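Local coordinates for phage-related protein (Bordetella bronchiseptica RB50, PDB 3BJQ), which probably serves as a major capsid protein of a phage or prophage, assembling into the protein shell that encloses the viral genome, at residues G271-E276 with V291-T296; P134-A139 with P297-M302. All coordinates share one frame; numbering follows the deposited sequence.

Contact 1. Residues G271-E276 with V291-T296; sequences GHPLVE and VSDDNT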
loop_
_atom_site.group_PDB
_atom_site.type_symbol
_atom_site.label_atom_id
_atom_site.label_comp_id
_atom_site.label_asym_id
_atom_site.label_seq_id
_atom_site.Cartn_x
_atom_site.Cartn_y
_atom_site.Cartn_z
ATOM N N GLY E 271 11.284 26.093 9.553
ATOM C CA GLY E 271 10.630 25.773 8.289
ATOM C C GLY E 271 11.360 26.276 7.064
ATOM O O GLY E 271 11.135 25.767 5.968
ATOM N N HIS E 272 12.248 27.250 7.229
ATOM C CA HIS E 272 13.006 27.774 6.098
ATOM C C HIS E 272 14.100 26.773 5.707
ATOM O O HIS E 272 14.657 26.108 6.561
ATOM C CB HIS E 272 13.568 29.151 6.421
ATOM C CG HIS E 272 12.519 30.210 6.519
ATOM N ND1 HIS E 272 12.756 31.530 6.213
ATOM C CD2 HIS E 272 11.204 30.128 6.821
ATOM C CE1 HIS E 272 11.650 32.226 6.377
ATOM N NE2 HIS E 272 10.691 31.397 6.744
ATOM N N PRO E 273 14.429 26.669 4.414
ATOM C CA PRO E 273 13.899 27.409 3.286
ATOM C C PRO E 273 12.501 27.010 2.852
ATOM O O PRO E 273 12.182 25.825 2.866
ATOM C CB PRO E 273 14.884 27.068 2.164
ATOM C CG PRO E 273 15.379 25.747 2.520
ATOM C CD PRO E 273 15.502 25.756 3.998
ATOM N N LEU E 274 11.713 28.014 2.461
ATOM C CA LEU E 274 10.361 27.831 1.930
ATOM C C LEU E 274 10.297 28.380 0.508
ATOM O O LEU E 274 10.903 29.383 0.229
ATOM C CB LEU E 274 9.325 28.616 2.750
ATOM C CG LEU E 274 9.094 28.377 4.244
ATOM C CD1 LEU E 274 8.308 29.563 4.835
ATOM C CD2 LEU E 274 8.389 27.030 4.531
ATOM N N VAL E 275 9.567 27.701 -0.369
ATOM C CA VAL E 275 9.281 28.184 -1.717
ATOM C C VAL E 275 7.766 28.341 -1.812
ATOM O O VAL E 275 7.012 27.430 -1.427
ATOM C CB VAL E 275 9.731 27.202 -2.786
ATOM C CG1 VAL E 275 9.466 27.772 -4.153
ATOM C CG2 VAL E 275 11.232 26.880 -2.608
ATOM N N GLU E 276 7.343 29.499 -2.312
ATOM C CA GLU E 276 5.935 29.831 -2.502
ATOM C C GLU E 276 5.412 29.396 -3.872
ATOM O O GLU E 276 6.179 29.271 -4.850
ATOM C CB GLU E 276 5.737 31.344 -2.378
ATOM C CG GLU E 276 6.145 31.904 -1.020
ATOM C CD GLU E 276 6.206 33.442 -0.983
ATOM O OE1 GLU E 276 5.362 34.099 -1.656
ATOM O OE2 GLU E 276 7.112 33.977 -0.279
ATOM N N VAL E 291 11.083 32.846 -2.661
ATOM C CA VAL E 291 11.943 31.925 -1.900
ATOM C C VAL E 291 12.440 32.659 -0.635
ATOM O O VAL E 291 12.984 33.764 -0.703
ATOM C CB VAL E 291 13.142 31.470 -2.720
ATOM C CG1 VAL E 291 13.979 30.458 -1.910
ATOM C CG2 VAL E 291 12.669 30.878 -4.035
ATOM N N SER E 292 12.225 32.034 0.511
ATOM C CA SER E 292 12.574 32.605 1.790
ATOM C C SER E 292 13.503 31.669 2.538
ATOM O O SER E 292 13.203 30.509 2.674
ATOM C CB SER E 292 11.286 32.826 2.589
ATOM O OG SER E 292 10.594 33.984 2.123
ATOM N N ASP E 293 14.632 32.191 3.018
ATOM C CA ASP E 293 15.543 31.424 3.876
ATOM C C ASP E 293 16.217 32.390 4.848
ATOM O O ASP E 293 17.417 32.665 4.752
ATOM C CB ASP E 293 16.578 30.661 3.049
ATOM C CG ASP E 293 17.226 29.562 3.848
ATOM O OD1 ASP E 293 16.978 29.569 5.079
ATOM O OD2 ASP E 293 17.959 28.707 3.274
ATOM N N ASP E 294 15.416 32.894 5.785
ATOM C CA ASP E 294 15.797 33.973 6.677
ATOM C C ASP E 294 16.623 33.404 7.820
ATOM O O ASP E 294 16.165 32.538 8.562
ATOM C CB ASP E 294 14.553 34.689 7.232
ATOM C CG ASP E 294 13.794 35.492 6.165
ATOM O OD1 ASP E 294 14.423 35.961 5.188
ATOM O OD2 ASP E 294 12.572 35.688 6.338
ATOM N N ASN E 295 17.846 33.884 7.937
ATOM C CA ASN E 295 18.805 33.326 8.871
ATOM C C ASN E 295 19.864 34.350 9.242
ATOM O O ASN E 295 20.012 35.378 8.585
ATOM C CB ASN E 295 19.483 32.096 8.253
ATOM C CG ASN E 295 20.505 32.461 7.164
ATOM O OD1 ASN E 295 21.708 32.562 7.442
ATOM N ND2 ASN E 295 20.027 32.657 5.923
ATOM N N THR E 296 20.577 34.072 10.322
ATOM C CA THR E 296 21.757 34.845 10.682
ATOM C C THR E 296 22.701 33.954 11.482
ATOM O O THR E 296 22.259 33.311 12.420
ATOM C CB THR E 296 21.386 36.139 11.483
ATOM O OG1 THR E 296 22.456 37.085 11.363
ATOM C CG2 THR E 296 21.110 35.859 12.955
#
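The imidazole of His272 stands beside the backbone of Asp293 and Asp294 and meets it with an edge: ND1 lies in line with the N-H of Asp294, 3.0 Å from N, and the donor sits almost in the ring plane. CG is anti to the carbonyl carbon (chi1 -70°), and CE1 comes to 3.9 Å from CB of Ser292. The Asp294 carboxylate crosses near CE1, its plane 48° from the ring's, but its oxygens are held by Tyr43 OH and Ser85 N. Next along the chain, Pro273, preceded by a cis peptide bond, lies alongside Asp293, both pointing the same way, CB 3.7 Å from OD2. The chain then enters an antiparallel hairpin. Leu274 and Ser292 form a hydrogen-bonded pair, N of Leu274 to O of Ser292 being 2.9 Å, and that oxygen also receives a CA-H contact from Pro273. Val275 and Val291, a non-hydrogen-bonded pair, turn to the other face, where branched apolar side chains suit the long helix 105-131. Because ND1 accepts a backbone N-H, His272 is most simply a neutral imidazole with its proton on NE2, and ND1 gives Asp294 N-H an acceptor just beyond the paired residues, where the cis peptide turns the chain.

Contact 2. Residues P134-A139 with P297-M302; sequences PAKYNA and PALSGM
The hydroxyl of Tyr137, 4.2 Å from CD1 of Leu299, is gripped by two groups of the surrounding fold: it hydrogen-bonds to the carbonyl O of Ala131, and Trp246 NE1 adds a weak bond. Tyrosine suits this buried place because its polar tip is satisfied while its ring supplies apolar surface. The ring is approached obliquely at two places, by Leu299 CD1 near CZ and by CG of Met302, a selenomethionine here, 3.9 Å from CD1. The Tyr137 and Met302 side chains run past one another, heading opposite ways. Met302 CG is anti to its backbone N (chi1 178°), which places it 3.1 Å from Lys136 O, a tight approach. Further bends bring SE to 3.8 Å from Asn138 N and CE to 3.8 Å from Asn138 ND2, the two side chains crossing at about a right angle. An unbranched, flexible chain fits this curved path. On the exposed flank, Lys136 lays its CB against Leu299 CD1 at 4.0 Å, and its bent chain brings NZ near a water, a weak interaction at 3.5 Å. The same water accepts the N-H of Leu299 at 3.0 Å, serving the backbone where strand 286-299 ends. Apart from that weak bridge, the two segments meet through dispersion and shape: Leu299 and Met302 lie against a tyrosine whose anchoring bonds come from elsewhere, and Met302 also against Lys136 O and Asn138, so the loop after helix 105-131 is packed against the strand end and the turn just after it rather than tied to them.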
loop_
_atom_site.group_PDB
_atom_site.type_symbol
_atom_site.label_atom_id
_atom_site.label_comp_id
_atom_site.label_asym_id
_atom_site.label_seq_id
_atom_site.Cartn_x
_atom_site.Cartn_y
_atom_site.Cartn_z
ATOM N N PRO E 134 38.892 39.162 15.021
ATOM C CA PRO E 134 39.697 39.018 16.231
ATOM C C PRO E 134 39.105 39.732 17.445
ATOM O O PRO E 134 39.428 39.391 18.581
ATOM C CB PRO E 134 41.035 39.632 15.827
ATOM C CG PRO E 134 40.727 40.549 14.725
ATOM C CD PRO E 134 39.601 39.938 13.986
ATOM N N ALA E 135 38.251 40.714 17.203
ATOM C CA ALA E 135 37.583 41.446 18.275
ATOM C C ALA E 135 36.612 40.571 19.088
ATOM O O ALA E 135 36.240 40.925 20.195
ATOM C CB ALA E 135 36.838 42.639 17.704
ATOM N N LYS E 136 36.220 39.425 18.552
ATOM C CA LYS E 136 35.251 38.559 19.225
ATOM C C LYS E 136 35.936 37.579 20.150
ATOM O O LYS E 136 35.272 36.813 20.829
ATOM C CB LYS E 136 34.449 37.757 18.202
ATOM C CG LYS E 136 33.971 38.586 17.006
ATOM C CD LYS E 136 32.707 39.306 17.276
ATOM C CE LYS E 136 31.503 38.551 16.761
ATOM N NZ LYS E 136 30.285 39.278 17.238
ATOM N N TYR E 137 37.262 37.584 20.179
ATOM C CA TYR E 137 37.999 36.621 20.981
ATOM C C TYR E 137 38.781 37.319 22.068
ATOM O O TYR E 137 39.217 38.453 21.881
ATOM C CB TYR E 137 38.957 35.858 20.077
ATOM C CG TYR E 137 38.256 35.088 18.994
ATOM C CD1 TYR E 137 37.801 33.788 19.225
ATOM C CD2 TYR E 137 38.008 35.663 17.755
ATOM C CE1 TYR E 137 37.143 33.084 18.254
ATOM C CE2 TYR E 137 37.346 34.958 16.765
ATOM C CZ TYR E 137 36.922 33.666 17.022
ATOM O OH TYR E 137 36.272 32.940 16.061
ATOM N N ASN E 138 38.978 36.628 23.190
ATOM C CA ASN E 138 39.876 37.118 24.229
ATOM C C ASN E 138 41.307 36.742 23.817
ATOM O O ASN E 138 41.485 35.916 22.937
ATOM C CB ASN E 138 39.433 36.645 25.631
ATOM C CG ASN E 138 39.783 35.211 25.930
ATOM O OD1 ASN E 138 40.672 34.631 25.319
ATOM N ND2 ASN E 138 39.094 34.633 26.918
ATOM N N ALA E 139 42.308 37.372 24.433
ATOM C CA ALA E 139 43.711 37.237 24.037
ATOM C C ALA E 139 44.230 35.810 24.101
ATOM O O ALA E 139 45.120 35.471 23.327
ATOM C CB ALA E 139 44.608 38.174 24.895
ATOM N N PRO E 297 23.976 33.842 11.056
ATOM C CA PRO E 297 25.012 33.238 11.898
ATOM C C PRO E 297 25.227 34.022 13.194
ATOM O O PRO E 297 25.183 35.240 13.177
ATOM C CB PRO E 297 26.275 33.333 11.027
ATOM C CG PRO E 297 25.752 33.400 9.628
ATOM C CD PRO E 297 24.494 34.195 9.716
ATOM N N ALA E 298 25.476 33.310 14.288
ATOM C CA ALA E 298 25.662 33.920 15.594
ATOM C C ALA E 298 26.790 33.170 16.317
ATOM O O ALA E 298 26.830 31.950 16.299
ATOM C CB ALA E 298 24.380 33.841 16.377
ATOM N N LEU E 299 27.717 33.913 16.914
ATOM C CA LEU E 299 28.767 33.320 17.722
ATOM C C LEU E 299 28.147 33.217 19.119
ATOM O O LEU E 299 27.782 34.207 19.701
ATOM C CB LEU E 299 30.032 34.200 17.703
ATOM C CG LEU E 299 31.352 33.474 17.985
ATOM C CD1 LEU E 299 32.561 34.322 17.596
ATOM C CD2 LEU E 299 31.434 33.060 19.413
ATOM N N SER E 300 27.975 32.003 19.618
ATOM C CA SER E 300 27.379 31.790 20.931
ATOM C C SER E 300 28.423 31.428 21.975
ATOM O O SER E 300 28.255 31.775 23.118
ATOM C CB SER E 300 26.260 30.714 20.849
ATOM O OG SER E 300 26.676 29.558 20.125
ATOM N N GLY E 301 29.501 30.744 21.580
ATOM C CA GLY E 301 30.503 30.238 22.518
ATOM C C GLY E 301 31.943 30.517 22.116
ATOM O O GLY E 301 32.628 29.651 21.582
HETATM N N MSE E 302 32.405 31.721 22.418
HETATM C CA MSE E 302 33.767 32.163 22.078
HETATM C C MSE E 302 34.849 31.238 22.618
HETATM O O MSE E 302 35.816 30.942 21.930
HETATM C CB MSE E 302 34.005 33.591 22.565
HETATM C CG MSE E 302 35.423 34.127 22.293
HETATM SE SE MSE E 302 36.658 33.703 23.711
HETATM C CE MSE E 302 35.747 34.862 25.075
HETATM O O HOH W 1 27.787 36.928 16.576
#

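In the fold
Both contacts use strand 286-299, at places whose centres lie 26 Å apart. Contact 1 joins it to its hairpin partner and is partly buried, with helix 105-131 covering its valine face; contact 2 is a surface contact between the end of the strand, with the turn just after it, and the loop that follows the same helix. The chemistry follows the place: straight, directional bonds in contact 1, two backbone to backbone and one to a histidine ring, between segments 15 residues apart, and in contact 2 side-chain packing with one weak water bridge between segments far apart in sequence. A long helix alongside an extended hairpin, with a separate mixed sheet, is consistent with the HK97-like fold of phage coat proteins.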